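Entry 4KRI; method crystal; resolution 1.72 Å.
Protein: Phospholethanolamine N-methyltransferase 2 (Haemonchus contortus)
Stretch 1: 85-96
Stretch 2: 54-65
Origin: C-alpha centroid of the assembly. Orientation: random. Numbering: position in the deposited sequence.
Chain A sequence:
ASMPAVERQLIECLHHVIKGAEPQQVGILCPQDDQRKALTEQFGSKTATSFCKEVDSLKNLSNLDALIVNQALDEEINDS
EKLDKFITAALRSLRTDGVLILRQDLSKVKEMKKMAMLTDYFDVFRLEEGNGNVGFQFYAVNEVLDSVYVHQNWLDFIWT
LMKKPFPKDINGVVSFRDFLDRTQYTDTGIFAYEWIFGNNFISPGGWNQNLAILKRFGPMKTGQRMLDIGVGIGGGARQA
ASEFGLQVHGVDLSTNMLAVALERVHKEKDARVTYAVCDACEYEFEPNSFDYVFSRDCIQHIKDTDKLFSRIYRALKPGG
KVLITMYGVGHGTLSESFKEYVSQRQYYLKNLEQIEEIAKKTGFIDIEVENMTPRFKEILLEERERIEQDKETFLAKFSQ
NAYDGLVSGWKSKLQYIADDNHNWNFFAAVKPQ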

ATOM      1  N   LYS A  85     -25.459 -10.135  -1.954  1.00 35.24           N
ATOM      2  CA  LYS A  85     -26.091 -10.909  -0.889  1.00 30.52           C
ATOM      3  C   LYS A  85     -25.103 -11.217   0.231  1.00 32.49           C
ATOM      4  O   LYS A  85     -25.447 -11.126   1.409  1.00 31.26           O
ATOM      5  CB  LYS A  85     -26.724 -12.197  -1.432  1.00 32.86           C
ATOM      6  CG  LYS A  85     -28.191 -12.040  -1.747  1.00 45.72           C
ATOM      7  CD  LYS A  85     -28.668 -13.089  -2.730  1.00 56.21           C
ATOM      8  CE  LYS A  85     -30.134 -12.869  -3.072  1.00 66.30           C
ATOM      9  NZ  LYS A  85     -30.987 -12.933  -1.846  1.00 72.46           N
ATOM     10  N   PHE A  86     -23.873 -11.565  -0.136  1.00 29.08           N
ATOM     11  CA  PHE A  86     -22.858 -11.871   0.866  1.00 32.90           C
ATOM     12  C   PHE A  86     -22.476 -10.646   1.679  1.00 31.50           C
ATOM     13  O   PHE A  86     -22.388 -10.717   2.899  1.00 26.86           O
ATOM     14  CB  PHE A  86     -21.587 -12.456   0.243  1.00 27.61           C
ATOM     15  CG  PHE A  86     -20.395 -12.366   1.152  1.00 26.57           C
ATOM     16  CD1 PHE A  86     -20.262 -13.230   2.229  1.00 26.56           C
ATOM     17  CD2 PHE A  86     -19.424 -11.399   0.954  1.00 26.98           C
ATOM     18  CE1 PHE A  86     -19.171 -13.138   3.087  1.00 27.89           C
ATOM     19  CE2 PHE A  86     -18.334 -11.299   1.808  1.00 29.68           C
ATOM     20  CZ  PHE A  86     -18.206 -12.178   2.872  1.00 28.67           C
ATOM     21  N   ILE A  87     -22.214  -9.528   1.009  1.00 25.68           N
ATOM     22  CA  ILE A  87     -21.786  -8.334   1.743  1.00 24.10           C
ATOM     23  C   ILE A  87     -22.887  -7.901   2.694  1.00 27.09           C
ATOM     24  O   ILE A  87     -22.622  -7.508   3.832  1.00 27.01           O
ATOM     25  CB  ILE A  87     -21.425  -7.180   0.809  1.00 27.24           C
ATOM     26  CG1 ILE A  87     -20.300  -7.614  -0.128  1.00 24.77           C
ATOM     27  CG2 ILE A  87     -20.994  -5.964   1.616  1.00 27.61           C
ATOM     28  CD1 ILE A  87     -19.989  -6.611  -1.228  1.00 27.56           C
ATOM     29  N   THR A  88     -24.123  -7.988   2.215  1.00 26.13           N
ATOM     30  CA  THR A  88     -25.288  -7.682   3.031  1.00 28.33           C
ATOM     31  C   THR A  88     -25.342  -8.579   4.260  1.00 27.46           C
ATOM     32  O   THR A  88     -25.497  -8.093   5.380  1.00 27.34           O
ATOM     33  CB  THR A  88     -26.581  -7.835   2.219  1.00 29.04           C
ATOM     34  OG1 THR A  88     -26.556  -6.898   1.137  1.00 30.40           O
ATOM     35  CG2 THR A  88     -27.798  -7.563   3.089  1.00 28.95           C
ATOM     36  N   ALA A  89     -25.178  -9.881   4.058  1.00 26.91           N
ATOM     37  CA  ALA A  89     -25.285 -10.836   5.162  1.00 27.47           C
ATOM     38  C   ALA A  89     -24.122 -10.651   6.130  1.00 25.65           C
ATOM     39  O   ALA A  89     -24.281 -10.780   7.342  1.00 28.47           O
ATOM     40  CB  ALA A  89     -25.321 -12.268   4.632  1.00 29.96           C
ATOM     41  N   ALA A  90     -22.945 -10.353   5.593  1.00 22.75           N
ATOM     42  CA  ALA A  90     -21.778 -10.123   6.440  1.00 22.49           C
ATOM     43  C   ALA A  90     -21.981  -8.908   7.341  1.00 25.88           C
ATOM     44  O   ALA A  90     -21.715  -8.970   8.540  1.00 24.72           O
ATOM     45  CB  ALA A  90     -20.522  -9.966   5.589  1.00 23.73           C
ATOM     46  N   LEU A  91     -22.468  -7.811   6.765  1.00 22.34           N
ATOM     47  CA  LEU A  91     -22.757  -6.602   7.534  1.00 23.68           C
ATOM     48  C   LEU A  91     -23.820  -6.843   8.598  1.00 25.41           C
ATOM     49  O   LEU A  91     -23.688  -6.367   9.729  1.00 26.25           O
ATOM     50  CB  LEU A  91     -23.184  -5.459   6.607  1.00 26.17           C
ATOM     51  CG  LEU A  91     -22.025  -4.818   5.834  1.00 24.68           C
ATOM     52  CD1 LEU A  91     -22.553  -3.924   4.713  1.00 27.57           C
ATOM     53  CD2 LEU A  91     -21.141  -3.996   6.772  1.00 22.42           C
ATOM     54  N   ARG A  92     -24.873  -7.580   8.257  1.00 25.86           N
ATOM     55  CA  ARG A  92     -25.908  -7.846   9.251  1.00 25.20           C
ATOM     56  C   ARG A  92     -25.383  -8.678  10.424  1.00 29.67           C
ATOM     57  O   ARG A  92     -25.807  -8.488  11.562  1.00 29.21           O
ATOM     58  CB  ARG A  92     -27.132  -8.515   8.612  1.00 25.65           C
ATOM     59  CG  ARG A  92     -27.928  -7.565   7.732  1.00 28.82           C
ATOM     60  CD  ARG A  92     -29.159  -8.235   7.126  1.00 35.25           C
ATOM     61  NE  ARG A  92     -29.833  -7.334   6.193  1.00 54.27           N
ATOM     62  CZ  ARG A  92     -30.679  -7.719   5.238  1.00 60.98           C
ATOM     63  NH1 ARG A  92     -30.969  -9.006   5.072  1.00 59.78           N
ATOM     64  NH2 ARG A  92     -31.232  -6.809   4.441  1.00 58.61           N
ATOM     65  N   SER A  93     -24.442  -9.579  10.154  1.00 22.58           N
ATOM     66  CA  SER A  93     -23.982 -10.505  11.184  1.00 23.46           C
ATOM     67  C   SER A  93     -23.033  -9.850  12.185  1.00 27.97           C
ATOM     68  O   SER A  93     -22.874 -10.342  13.308  1.00 25.95           O
ATOM     69  CB  SER A  93     -23.265 -11.693  10.545  1.00 23.96           C
ATOM     70  OG  SER A  93     -21.930 -11.329  10.223  1.00 31.88           O
ATOM     71  N   LEU A  94     -22.393  -8.757  11.776  1.00 25.30           N
ATOM     72  CA  LEU A  94     -21.360  -8.121  12.603  1.00 22.42           C
ATOM     73  C   LEU A  94     -21.905  -7.015  13.483  1.00 23.56           C
ATOM     74  O   LEU A  94     -22.806  -6.283  13.081  1.00 24.82           O
ATOM     75  CB  LEU A  94     -20.254  -7.525  11.721  1.00 20.87           C
ATOM     76  CG  LEU A  94     -19.302  -8.551  11.100  1.00 21.25           C
ATOM     77  CD1 LEU A  94     -18.555  -7.920   9.928  1.00 22.35           C
ATOM     78  CD2 LEU A  94     -18.311  -9.074  12.136  1.00 21.19           C
ATOM     79  N   ARG A  95     -21.357  -6.899  14.688  1.00 23.91           N
ATOM     80  CA  ARG A  95     -21.557  -5.697  15.497  1.00 26.86           C
ATOM     81  C   ARG A  95     -20.865  -4.521  14.833  1.00 27.46           C
ATOM     82  O   ARG A  95     -19.902  -4.702  14.089  1.00 25.28           O
ATOM     83  CB  ARG A  95     -20.924  -5.875  16.878  1.00 26.83           C
ATOM     84  CG  ARG A  95     -21.561  -6.956  17.710  1.00 32.34           C
ATOM     85  CD  ARG A  95     -20.737  -7.247  18.964  1.00 40.37           C
ATOM     86  NE  ARG A  95     -20.573  -6.057  19.797  1.00 44.58           N
ATOM     87  CZ  ARG A  95     -20.616  -6.068  21.125  1.00 53.30           C
ATOM     88  NH1 ARG A  95     -20.814  -7.211  21.769  1.00 51.16           N
ATOM     89  NH2 ARG A  95     -20.459  -4.941  21.810  1.00 55.74           N
ATOM     90  N   THR A  96     -21.316  -3.302  15.123  1.00 28.40           N
ATOM     91  CA  THR A  96     -20.556  -2.141  14.681  1.00 25.91           C
ATOM     92  C   THR A  96     -19.147  -2.230  15.286  1.00 26.80           C
ATOM     93  O   THR A  96     -18.987  -2.627  16.445  1.00 26.34           O
ATOM     94  CB  THR A  96     -21.256  -0.817  15.045  1.00 37.20           C
ATOM     95  OG1 THR A  96     -22.507  -0.747  14.346  1.00 38.07           O
ATOM     96  CG2 THR A  96     -20.389   0.379  14.642  1.00 34.62           C
TER
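Stretch 2, residues 54-65: EVDSLKNLSNLD

Stretch 2 runs in the same direction as stretch 1, its 3-10 segment, residues 55-60, lying along the helix before both stretches straighten into a short parallel bridge pairing Leu94 with Leu64. Along the helix the register is Phe86 with Val55 and Ala89 with Leu58. Leu58, chi1 m and chi2 t, points toward the helix in an extended form that carries CD1 to 3.7 Å from Ala89 CB and 4.0 Å from Phe86 CD1; with only a methyl at Ala89, Leu58 CD1 meets it at ordinary packing distance while the CA atoms of Ala89 and Leu58 stand just 6.0 Å apart. Nearby, a water donates to both Leu58 O and Ala89 O, each at 2.8 Å, and so bridges two acceptors that cannot bond each other; each also accepts a backbone N-H in its own stretch.

Ser93 ends the helix. Its p rotamer turns OG back to donate to Ala90 O at 2.9 Å, so the hydroxyl is satisfied within its own helix, while its carbonyl is free for the bridge: Leu64 N donates to Ser93 O at 3.0 Å, and Arg95 N to Leu64 O at 2.9 Å. Leu94 (m, t) brings CD2 to 3.9 Å from Leu64 CB, apolar packing suited to this buried site. At the exposed end, Arg95 bends at chi3 (p), and Asp65 OD1 lies over one face of its guanidinium, 3.7 Å from Arg95 NE: a long salt bridge of charges alone.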

ATOM      1  N   GLU A  54     -22.018 -22.417   4.004  1.00 39.52           N
ATOM      2  CA  GLU A  54     -22.611 -21.705   2.868  1.00 39.88           C
ATOM      3  C   GLU A  54     -23.038 -20.325   3.328  1.00 40.55           C
ATOM      4  O   GLU A  54     -23.343 -20.131   4.508  1.00 37.59           O
ATOM      5  CB  GLU A  54     -23.828 -22.462   2.321  1.00 49.52           C
ATOM      6  CG  GLU A  54     -23.535 -23.383   1.142  1.00 70.06           C
ATOM      7  CD  GLU A  54     -24.787 -24.083   0.614  1.00 81.87           C
ATOM      8  OE1 GLU A  54     -25.838 -23.418   0.474  1.00 82.28           O
ATOM      9  OE2 GLU A  54     -24.719 -25.304   0.345  1.00 86.65           O
ATOM     10  N   VAL A  55     -23.080 -19.363   2.412  1.00 33.51           N
ATOM     11  CA  VAL A  55     -23.368 -17.993   2.832  1.00 33.39           C
ATOM     12  C   VAL A  55     -24.797 -17.810   3.344  1.00 36.80           C
ATOM     13  O   VAL A  55     -25.048 -16.956   4.187  1.00 39.38           O
ATOM     14  CB  VAL A  55     -22.955 -16.914   1.774  1.00 55.54           C
ATOM     15  CG1 VAL A  55     -22.199 -17.539   0.618  1.00 52.93           C
ATOM     16  CG2 VAL A  55     -24.155 -16.092   1.303  1.00 48.87           C
ATOM     17  N   ASP A  56     -25.731 -18.634   2.879  1.00 37.04           N
ATOM     18  CA  ASP A  56     -27.106 -18.478   3.343  1.00 44.50           C
ATOM     19  C   ASP A  56     -27.251 -18.767   4.839  1.00 44.57           C
ATOM     20  O   ASP A  56     -28.187 -18.287   5.484  1.00 48.22           O
ATOM     21  CB  ASP A  56     -28.070 -19.315   2.501  1.00 59.12           C
ATOM     22  CG  ASP A  56     -28.350 -18.682   1.153  1.00 72.31           C
ATOM     23  OD1 ASP A  56     -29.335 -17.918   1.054  1.00 76.97           O
ATOM     24  OD2 ASP A  56     -27.579 -18.928   0.201  1.00 78.89           O
ATOM     25  N   SER A  57     -26.303 -19.516   5.395  1.00 37.84           N
ATOM     26  CA  SER A  57     -26.306 -19.782   6.830  1.00 35.75           C
ATOM     27  C   SER A  57     -25.859 -18.557   7.637  1.00 33.64           C
ATOM     28  O   SER A  57     -25.940 -18.559   8.858  1.00 30.49           O
ATOM     29  CB  SER A  57     -25.433 -20.991   7.162  1.00 38.28           C
ATOM     30  OG  SER A  57     -25.821 -22.129   6.421  1.00 42.47           O
ATOM     31  N   LEU A  58     -25.411 -17.502   6.966  1.00 28.27           N
ATOM     32  CA  LEU A  58     -25.025 -16.283   7.697  1.00 24.71           C
ATOM     33  C   LEU A  58     -26.230 -15.635   8.372  1.00 32.82           C
ATOM     34  O   LEU A  58     -26.072 -14.798   9.270  1.00 34.01           O
ATOM     35  CB  LEU A  58     -24.333 -15.266   6.783  1.00 30.08           C
ATOM     36  CG  LEU A  58     -22.905 -15.568   6.329  1.00 32.89           C
ATOM     37  CD1 LEU A  58     -22.486 -14.542   5.283  1.00 31.49           C
ATOM     38  CD2 LEU A  58     -21.941 -15.518   7.503  1.00 36.45           C
ATOM     39  N   LYS A  59     -27.430 -16.019   7.943  1.00 28.61           N
ATOM     40  CA  LYS A  59     -28.665 -15.526   8.545  1.00 30.15           C
ATOM     41  C   LYS A  59     -28.785 -15.975  10.003  1.00 37.92           C
ATOM     42  O   LYS A  59     -29.603 -15.436  10.761  1.00 37.70           O
ATOM     43  CB  LYS A  59     -29.887 -16.038   7.766  1.00 32.30           C
ATOM     44  CG  LYS A  59     -30.274 -17.478   8.130  1.00 28.99           C
ATOM     45  CD  LYS A  59     -31.619 -17.895   7.532  1.00 39.47           C
ATOM     46  CE  LYS A  59     -32.106 -19.200   8.165  1.00 40.98           C
ATOM     47  NZ  LYS A  59     -33.229 -19.828   7.416  1.00 57.36           N
ATOM     48  N   ASN A  60     -27.979 -16.967  10.383  1.00 27.08           N
ATOM     49  CA  ASN A  60     -28.055 -17.568  11.711  1.00 27.07           C
ATOM     50  C   ASN A  60     -27.010 -16.971  12.640  1.00 24.23           C
ATOM     51  O   ASN A  60     -26.956 -17.297  13.837  1.00 29.29           O
ATOM     52  CB  ASN A  60     -27.862 -19.078  11.605  1.00 26.79           C
ATOM     53  CG  ASN A  60     -28.977 -19.743  10.814  1.00 30.49           C
ATOM     54  OD1 ASN A  60     -30.132 -19.320  10.899  1.00 30.70           O
ATOM     55  ND2 ASN A  60     -28.643 -20.780  10.045  1.00 32.59           N
ATOM     56  N   LEU A  61     -26.193 -16.095  12.077  1.00 25.32           N
ATOM     57  CA  LEU A  61     -25.143 -15.421  12.833  1.00 26.21           C
ATOM     58  C   LEU A  61     -25.490 -13.958  13.102  1.00 27.96           C
ATOM     59  O   LEU A  61     -26.011 -13.261  12.223  1.00 32.99           O
ATOM     60  CB  LEU A  61     -23.818 -15.510  12.078  1.00 32.17           C
ATOM     61  CG  LEU A  61     -22.912 -16.726  12.327  1.00 39.76           C
ATOM     62  CD1 LEU A  61     -23.667 -18.021  12.336  1.00 43.99           C
ATOM     63  CD2 LEU A  61     -21.823 -16.787  11.276  1.00 33.35           C
ATOM     64  N   SER A  62     -25.201 -13.491  14.318  1.00 27.08           N
ATOM     65  CA  SER A  62     -25.436 -12.093  14.672  1.00 24.52           C
ATOM     66  C   SER A  62     -24.551 -11.676  15.841  1.00 28.60           C
ATOM     67  O   SER A  62     -23.983 -12.529  16.525  1.00 28.80           O
ATOM     68  CB  SER A  62     -26.907 -11.851  15.034  1.00 33.70           C
ATOM     69  OG  SER A  62     -27.213 -12.396  16.306  1.00 37.40           O
ATOM     70  N   ASN A  63     -24.447 -10.366  16.059  1.00 25.23           N
ATOM     71  CA  ASN A  63     -23.681  -9.819  17.179  1.00 26.88           C
ATOM     72  C   ASN A  63     -22.228 -10.322  17.199  1.00 28.13           C
ATOM     73  O   ASN A  63     -21.644 -10.550  18.266  1.00 28.05           O
ATOM     74  CB  ASN A  63     -24.379 -10.132  18.511  1.00 29.27           C
ATOM     75  CG  ASN A  63     -23.998  -9.159  19.617  1.00 37.52           C
ATOM     76  OD1 ASN A  63     -23.945  -7.945  19.405  1.00 40.78           O
ATOM     77  ND2 ASN A  63     -23.728  -9.691  20.803  1.00 42.76           N
ATOM     78  N   LEU A  64     -21.643 -10.505  16.021  1.00 24.90           N
ATOM     79  CA  LEU A  64     -20.277 -11.031  15.947  1.00 21.36           C
ATOM     80  C   LEU A  64     -19.248  -9.936  16.161  1.00 22.61           C
ATOM     81  O   LEU A  64     -19.398  -8.817  15.661  1.00 25.30           O
ATOM     82  CB  LEU A  64     -20.002 -11.667  14.588  1.00 20.79           C
ATOM     83  CG  LEU A  64     -20.854 -12.868  14.176  1.00 23.78           C
ATOM     84  CD1 LEU A  64     -20.355 -13.345  12.825  1.00 25.17           C
ATOM     85  CD2 LEU A  64     -20.746 -13.996  15.190  1.00 22.37           C
ATOM     86  N   ASP A  65     -18.187 -10.269  16.886  1.00 20.44           N
ATOM     87  CA  ASP A  65     -17.040  -9.367  16.965  1.00 18.34           C
ATOM     88  C   ASP A  65     -16.093  -9.559  15.787  1.00 21.52           C
ATOM     89  O   ASP A  65     -15.358  -8.651  15.422  1.00 20.89           O
ATOM     90  CB  ASP A  65     -16.312  -9.585  18.288  1.00 23.07           C
ATOM     91  CG  ASP A  65     -17.218  -9.344  19.476  1.00 32.99           C
ATOM     92  OD1 ASP A  65     -17.528  -8.155  19.753  1.00 29.00           O
ATOM     93  OD2 ASP A  65     -17.643 -10.333  20.119  1.00 27.90           O
TER
HETATM   94  O   HOH W   1     -26.493 -12.234   8.212  1.00 33.47           O
HETATM   95  O   HOH W   2     -20.280 -10.045  20.688  1.00 34.92           O
HETATM   96  O   HOH W   3     -25.740  -8.529  14.264  1.00 40.22           O